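PDB 3LZA: putative SnoaL-like polyketide cyclase from Shewanella denitrificans, which is of unknown function but, as a SnoaL-like member of the NTF2-like superfamily, may act as a polyketide cyclase or related lyase. Local coordinates for residues Lys98-Thr111 against Asp127-Gln141. Sequence-based numbering, arbitrary orientation.
Sequences KPGKIIDIAIPGVT and DLMDYQTMSDQLQSQ
Q137 and Q141 reach strand 102-111 in the same way: CG stands beside the backbone N (chi1 -74° and -61°), and the chain then runs extended, carrying each amide to the strand's edge. There it mimics a neighbouring strand. Q137 OE1 takes A106 N at 2.8 Å, in the carbonyl plane and on a lone pair, while its NE2 gives to A106 O at 2.8 Å. Q141 grips D104 likewise, OE1 accepting from D104 N at 3.0 Å; its NE2 meets D104 O from above the carbonyl plane. A water bridges I102 O and Q141 OE1. The hairpin of strands 102-115 and 122-129, part of the curved sheet of the NTF2-like fold, pairs as far as the D130 N to P108 O bond (2.9 Å), and helix 131-139 continues antiparallel along the edge left by strand 127-129. D130, the N-cap, accepts from T133 N through OD1, while D130 OD2 bonds H73 NE2 of the second subunit. L138 CD2 lies against CG2 of both I103 and I105, and I105 CD1 packs on CG of selenomethionine M134 at 3.9 Å. At the C-terminus, K98 NZ donates to Q141 O at 2.9 Å, and K101 NZ makes a salt bridge to Q141 OXT whose hydrogen bond is weak.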
loop_
_atom_site.group_PDB
_atom_site.type_symbol
_atom_site.label_atom_id
_atom_site.label_comp_id
_atom_site.label_asym_id
_atom_site.label_seq_id
_atom_site.Cartn_x
_atom_site.Cartn_y
_atom_site.Cartn_z
ATOM N N LYS A 98 8.381 -24.107 12.957
ATOM C CA LYS A 98 9.049 -25.185 12.239
ATOM C C LYS A 98 10.471 -25.417 12.771
ATOM O O LYS A 98 11.464 -25.189 12.061
ATOM C CB LYS A 98 9.102 -24.863 10.736
ATOM C CG LYS A 98 7.773 -24.399 10.117
ATOM C CD LYS A 98 6.960 -25.587 9.702
ATOM C CE LYS A 98 5.516 -25.264 9.437
ATOM N NZ LYS A 98 4.847 -26.556 9.064
ATOM N N PRO A 99 10.582 -25.892 14.017
ATOM C CA PRO A 99 11.903 -26.193 14.559
ATOM C C PRO A 99 12.574 -27.282 13.767
ATOM O O PRO A 99 11.889 -28.197 13.251
ATOM C CB PRO A 99 11.622 -26.697 15.991
ATOM C CG PRO A 99 10.164 -26.882 16.095
ATOM C CD PRO A 99 9.488 -26.436 14.852
ATOM N N GLY A 100 13.905 -27.220 13.715
ATOM C CA GLY A 100 14.715 -28.268 13.118
ATOM C C GLY A 100 14.786 -28.178 11.602
ATOM O O GLY A 100 15.291 -29.111 10.961
ATOM N N LYS A 101 14.277 -27.065 11.046
ATOM C CA LYS A 101 14.177 -26.850 9.598
ATOM C C LYS A 101 14.617 -25.439 9.243
ATOM O O LYS A 101 14.519 -24.537 10.059
ATOM C CB LYS A 101 12.730 -27.017 9.109
ATOM C CG LYS A 101 12.110 -28.393 9.302
ATOM C CD LYS A 101 10.601 -28.362 8.982
ATOM C CE LYS A 101 10.014 -29.784 8.858
ATOM N NZ LYS A 101 8.558 -29.830 9.217
ATOM N N ILE A 102 15.110 -25.281 8.016
ATOM C CA ILE A 102 15.397 -24.005 7.432
ATOM C C ILE A 102 14.187 -23.704 6.534
ATOM O O ILE A 102 13.910 -24.443 5.569
ATOM C CB ILE A 102 16.681 -24.052 6.571
ATOM C CG1 ILE A 102 17.871 -24.532 7.413
ATOM C CG2 ILE A 102 16.924 -22.665 5.884
ATOM C CD1 ILE A 102 18.288 -23.447 8.491
ATOM N N ILE A 103 13.449 -22.657 6.865
ATOM C CA ILE A 103 12.262 -22.301 6.092
ATOM C C ILE A 103 12.661 -21.341 5.000
ATOM O O ILE A 103 13.703 -20.705 5.091
ATOM C CB ILE A 103 11.073 -21.768 6.944
ATOM C CG1 ILE A 103 11.428 -20.593 7.818
ATOM C CG2 ILE A 103 10.542 -22.879 7.851
ATOM C CD1 ILE A 103 11.497 -19.247 7.088
ATOM N N ASP A 104 11.843 -21.267 3.965
ATOM C CA ASP A 104 12.101 -20.347 2.856
ATOM C C ASP A 104 10.750 -19.791 2.370
ATOM O O ASP A 104 9.886 -20.556 1.914
ATOM C CB ASP A 104 12.822 -21.152 1.739
ATOM C CG ASP A 104 13.581 -20.242 0.724
ATOM O OD1 ASP A 104 12.926 -19.620 -0.138
ATOM O OD2 ASP A 104 14.833 -20.203 0.728
ATOM N N ILE A 105 10.567 -18.483 2.432
ATOM C CA ILE A 105 9.258 -17.884 2.142
ATOM C C ILE A 105 9.421 -16.640 1.276
ATOM O O ILE A 105 10.475 -15.998 1.295
ATOM C CB ILE A 105 8.470 -17.530 3.426
ATOM C CG1 ILE A 105 9.312 -16.650 4.359
ATOM C CG2 ILE A 105 7.959 -18.815 4.098
ATOM C CD1 ILE A 105 8.726 -16.349 5.774
ATOM N N ALA A 106 8.394 -16.344 0.472
ATOM C CA ALA A 106 8.407 -15.188 -0.433
ATOM C C ALA A 106 7.047 -14.567 -0.227
ATOM O O ALA A 106 6.059 -15.143 -0.680
ATOM C CB ALA A 106 8.592 -15.609 -1.890
ATOM N N ILE A 107 7.036 -13.423 0.480
ATOM C CA ILE A 107 5.828 -12.755 0.983
ATOM C C ILE A 107 5.507 -11.486 0.190
ATOM O O ILE A 107 6.249 -10.516 0.281
ATOM C CB ILE A 107 6.022 -12.316 2.477
ATOM C CG1 ILE A 107 6.633 -13.425 3.337
ATOM C CG2 ILE A 107 4.684 -11.884 3.111
ATOM C CD1 ILE A 107 6.679 -13.066 4.799
ATOM N N PRO A 108 4.383 -11.462 -0.557
ATOM C CA PRO A 108 4.026 -10.190 -1.207
ATOM C C PRO A 108 3.800 -9.112 -0.176
ATOM O O PRO A 108 3.226 -9.375 0.869
ATOM C CB PRO A 108 2.686 -10.515 -1.843
ATOM C CG PRO A 108 2.849 -11.974 -2.210
ATOM C CD PRO A 108 3.549 -12.564 -1.041
ATOM N N GLY A 109 4.201 -7.896 -0.460
ATOM C CA GLY A 109 3.904 -6.867 0.460
ATOM C C GLY A 109 4.037 -5.487 -0.165
ATOM O O GLY A 109 4.613 -5.312 -1.257
ATOM N N VAL A 110 3.417 -4.542 0.503
ATOM C CA VAL A 110 3.576 -3.088 0.175
ATOM C C VAL A 110 4.102 -2.360 1.413
ATOM O O VAL A 110 3.515 -2.484 2.468
ATOM C CB VAL A 110 2.237 -2.469 -0.318
ATOM C CG1 VAL A 110 2.357 -0.994 -0.608
ATOM C CG2 VAL A 110 1.805 -3.169 -1.625
ATOM N N THR A 111 5.193 -1.612 1.254
ATOM C CA THR A 111 5.818 -0.831 2.336
ATOM C C THR A 111 5.797 0.668 1.963
ATOM O O THR A 111 6.246 1.048 0.861
ATOM C CB THR A 111 7.300 -1.385 2.604
ATOM O OG1 THR A 111 7.177 -2.725 3.096
ATOM C CG2 THR A 111 8.053 -0.541 3.634
ATOM N N ASP A 127 3.810 -1.254 6.842
ATOM C CA ASP A 127 3.873 -2.497 6.093
ATOM C C ASP A 127 2.504 -3.062 5.931
ATOM O O ASP A 127 1.721 -3.077 6.877
ATOM C CB ASP A 127 4.771 -3.553 6.767
ATOM C CG ASP A 127 6.234 -3.301 6.602
ATOM O OD1 ASP A 127 6.673 -2.369 5.856
ATOM O OD2 ASP A 127 6.976 -4.047 7.270
ATOM N N LEU A 128 2.203 -3.532 4.714
ATOM C CA LEU A 128 1.009 -4.331 4.461
ATOM C C LEU A 128 1.519 -5.659 3.864
ATOM O O LEU A 128 2.020 -5.682 2.754
ATOM C CB LEU A 128 0.055 -3.613 3.474
ATOM C CG LEU A 128 -0.591 -2.275 3.868
ATOM C CD1 LEU A 128 -1.031 -1.458 2.655
ATOM C CD2 LEU A 128 -1.776 -2.558 4.782
HETATM N N MSE A 129 1.428 -6.767 4.614
HETATM C CA MSE A 129 2.048 -8.016 4.229
HETATM C C MSE A 129 0.997 -9.057 3.960
HETATM O O MSE A 129 -0.024 -9.131 4.666
HETATM C CB MSE A 129 2.987 -8.521 5.318
HETATM C CG MSE A 129 4.055 -7.569 5.766
HETATM SE SE MSE A 129 5.422 -7.446 4.373
HETATM C CE MSE A 129 5.931 -9.246 4.332
ATOM N N ASP A 130 1.229 -9.884 2.935
ATOM C CA ASP A 130 0.314 -10.974 2.598
ATOM C C ASP A 130 0.611 -12.223 3.467
ATOM O O ASP A 130 1.271 -13.174 3.033
ATOM C CB ASP A 130 0.397 -11.275 1.099
ATOM C CG ASP A 130 -0.514 -12.370 0.625
ATOM O OD1 ASP A 130 -1.347 -12.931 1.382
ATOM O OD2 ASP A 130 -0.363 -12.721 -0.568
ATOM N N TYR A 131 0.137 -12.177 4.703
ATOM C CA TYR A 131 0.379 -13.274 5.663
ATOM C C TYR A 131 -0.336 -14.576 5.329
ATOM O O TYR A 131 0.169 -15.651 5.695
ATOM C CB TYR A 131 0.059 -12.836 7.096
ATOM C CG TYR A 131 0.995 -11.823 7.640
ATOM C CD1 TYR A 131 2.347 -12.129 7.801
ATOM C CD2 TYR A 131 0.551 -10.538 7.994
ATOM C CE1 TYR A 131 3.247 -11.203 8.286
ATOM C CE2 TYR A 131 1.455 -9.588 8.483
ATOM C CZ TYR A 131 2.792 -9.950 8.649
ATOM O OH TYR A 131 3.710 -9.077 9.130
ATOM N N GLN A 132 -1.447 -14.544 4.602
ATOM C CA GLN A 132 -2.021 -15.817 4.137
ATOM C C GLN A 132 -1.080 -16.570 3.177
ATOM O O GLN A 132 -0.964 -17.801 3.267
ATOM C CB GLN A 132 -3.430 -15.668 3.522
ATOM C CG GLN A 132 -4.144 -16.998 3.287
ATOM C CD GLN A 132 -4.410 -17.770 4.580
ATOM O OE1 GLN A 132 -5.015 -17.243 5.506
ATOM N NE2 GLN A 132 -3.916 -18.987 4.658
ATOM N N THR A 133 -0.410 -15.848 2.263
ATOM C CA THR A 133 0.541 -16.494 1.339
ATOM C C THR A 133 1.691 -17.103 2.173
ATOM O O THR A 133 2.127 -18.233 1.925
ATOM C CB THR A 133 1.049 -15.478 0.257
ATOM O OG1 THR A 133 -0.038 -15.150 -0.619
ATOM C CG2 THR A 133 2.147 -16.068 -0.580
HETATM N N MSE A 134 2.114 -16.406 3.226
HETATM C CA MSE A 134 3.186 -16.928 4.097
HETATM C C MSE A 134 2.745 -18.214 4.780
HETATM O O MSE A 134 3.488 -19.194 4.812
HETATM C CB MSE A 134 3.577 -15.910 5.186
HETATM C CG MSE A 134 4.826 -16.311 5.977
HETATM SE SE MSE A 134 5.163 -14.998 7.339
HETATM C CE MSE A 134 3.977 -15.761 8.537
ATOM N N SER A 135 1.542 -18.193 5.337
ATOM C CA SER A 135 0.974 -19.350 6.003
ATOM C C SER A 135 0.878 -20.523 5.055
ATOM O O SER A 135 1.237 -21.625 5.438
ATOM C CB SER A 135 -0.422 -19.051 6.549
ATOM O OG SER A 135 -0.881 -20.150 7.321
ATOM N N ASP A 136 0.373 -20.288 3.838
ATOM C CA ASP A 136 0.249 -21.352 2.837
ATOM C C ASP A 136 1.618 -22.014 2.554
ATOM O O ASP A 136 1.731 -23.235 2.423
ATOM C CB ASP A 136 -0.301 -20.803 1.503
ATOM C CG ASP A 136 -1.781 -20.371 1.569
ATOM O OD1 ASP A 136 -2.553 -20.824 2.454
ATOM O OD2 ASP A 136 -2.177 -19.587 0.690
ATOM N N GLN A 137 2.625 -21.196 2.355
ATOM C CA GLN A 137 3.991 -21.688 2.111
ATOM C C GLN A 137 4.550 -22.484 3.299
ATOM O O GLN A 137 5.079 -23.598 3.130
ATOM C CB GLN A 137 4.936 -20.517 1.752
ATOM C CG GLN A 137 4.782 -19.918 0.343
ATOM C CD GLN A 137 5.567 -18.652 0.151
ATOM O OE1 GLN A 137 6.621 -18.482 0.744
ATOM N NE2 GLN A 137 5.062 -17.728 -0.698
ATOM N N LEU A 138 4.433 -21.934 4.499
ATOM C CA LEU A 138 4.852 -22.658 5.709
ATOM C C LEU A 138 4.127 -23.989 5.956
ATOM O O LEU A 138 4.754 -24.936 6.445
ATOM C CB LEU A 138 4.772 -21.749 6.952
ATOM C CG LEU A 138 5.759 -20.593 7.062
ATOM C CD1 LEU A 138 5.477 -19.726 8.225
ATOM C CD2 LEU A 138 7.199 -21.133 7.181
ATOM N N GLN A 139 2.832 -24.105 5.605
ATOM C CA GLN A 139 2.098 -25.388 5.764
ATOM C C GLN A 139 2.719 -26.530 4.956
ATOM O O GLN A 139 2.616 -27.680 5.357
ATOM C CB GLN A 139 0.629 -25.254 5.361
ATOM C CG GLN A 139 -0.219 -24.485 6.331
ATOM C CD GLN A 139 -1.605 -24.169 5.768
ATOM O OE1 GLN A 139 -2.219 -24.990 5.081
ATOM N NE2 GLN A 139 -2.082 -22.959 6.039
ATOM N N SER A 140 3.323 -26.208 3.806
ATOM C CA SER A 140 3.998 -27.197 2.951
ATOM C C SER A 140 5.431 -27.537 3.394
ATOM O O SER A 140 6.037 -28.491 2.873
ATOM C CB SER A 140 4.007 -26.733 1.477
ATOM O OG SER A 140 4.838 -25.585 1.222
ATOM N N GLN A 141 5.962 -26.789 4.363
ATOM C CA GLN A 141 7.317 -27.017 4.855
ATOM C C GLN A 141 7.325 -27.703 6.225
ATOM O O GLN A 141 6.284 -27.894 6.875
ATOM C CB GLN A 141 8.094 -25.697 4.885
ATOM C CG GLN A 141 8.230 -25.044 3.505
ATOM C CD GLN A 141 8.917 -23.701 3.555
ATOM O OE1 GLN A 141 10.001 -23.569 4.129
ATOM N NE2 GLN A 141 8.289 -22.689 2.970
ATOM O OXT GLN A 141 8.388 -28.111 6.698
HETATM O O HOH W 1 11.681 -25.634 4.396
HETATM O O HOH W 2 8.350 -21.045 -0.435
#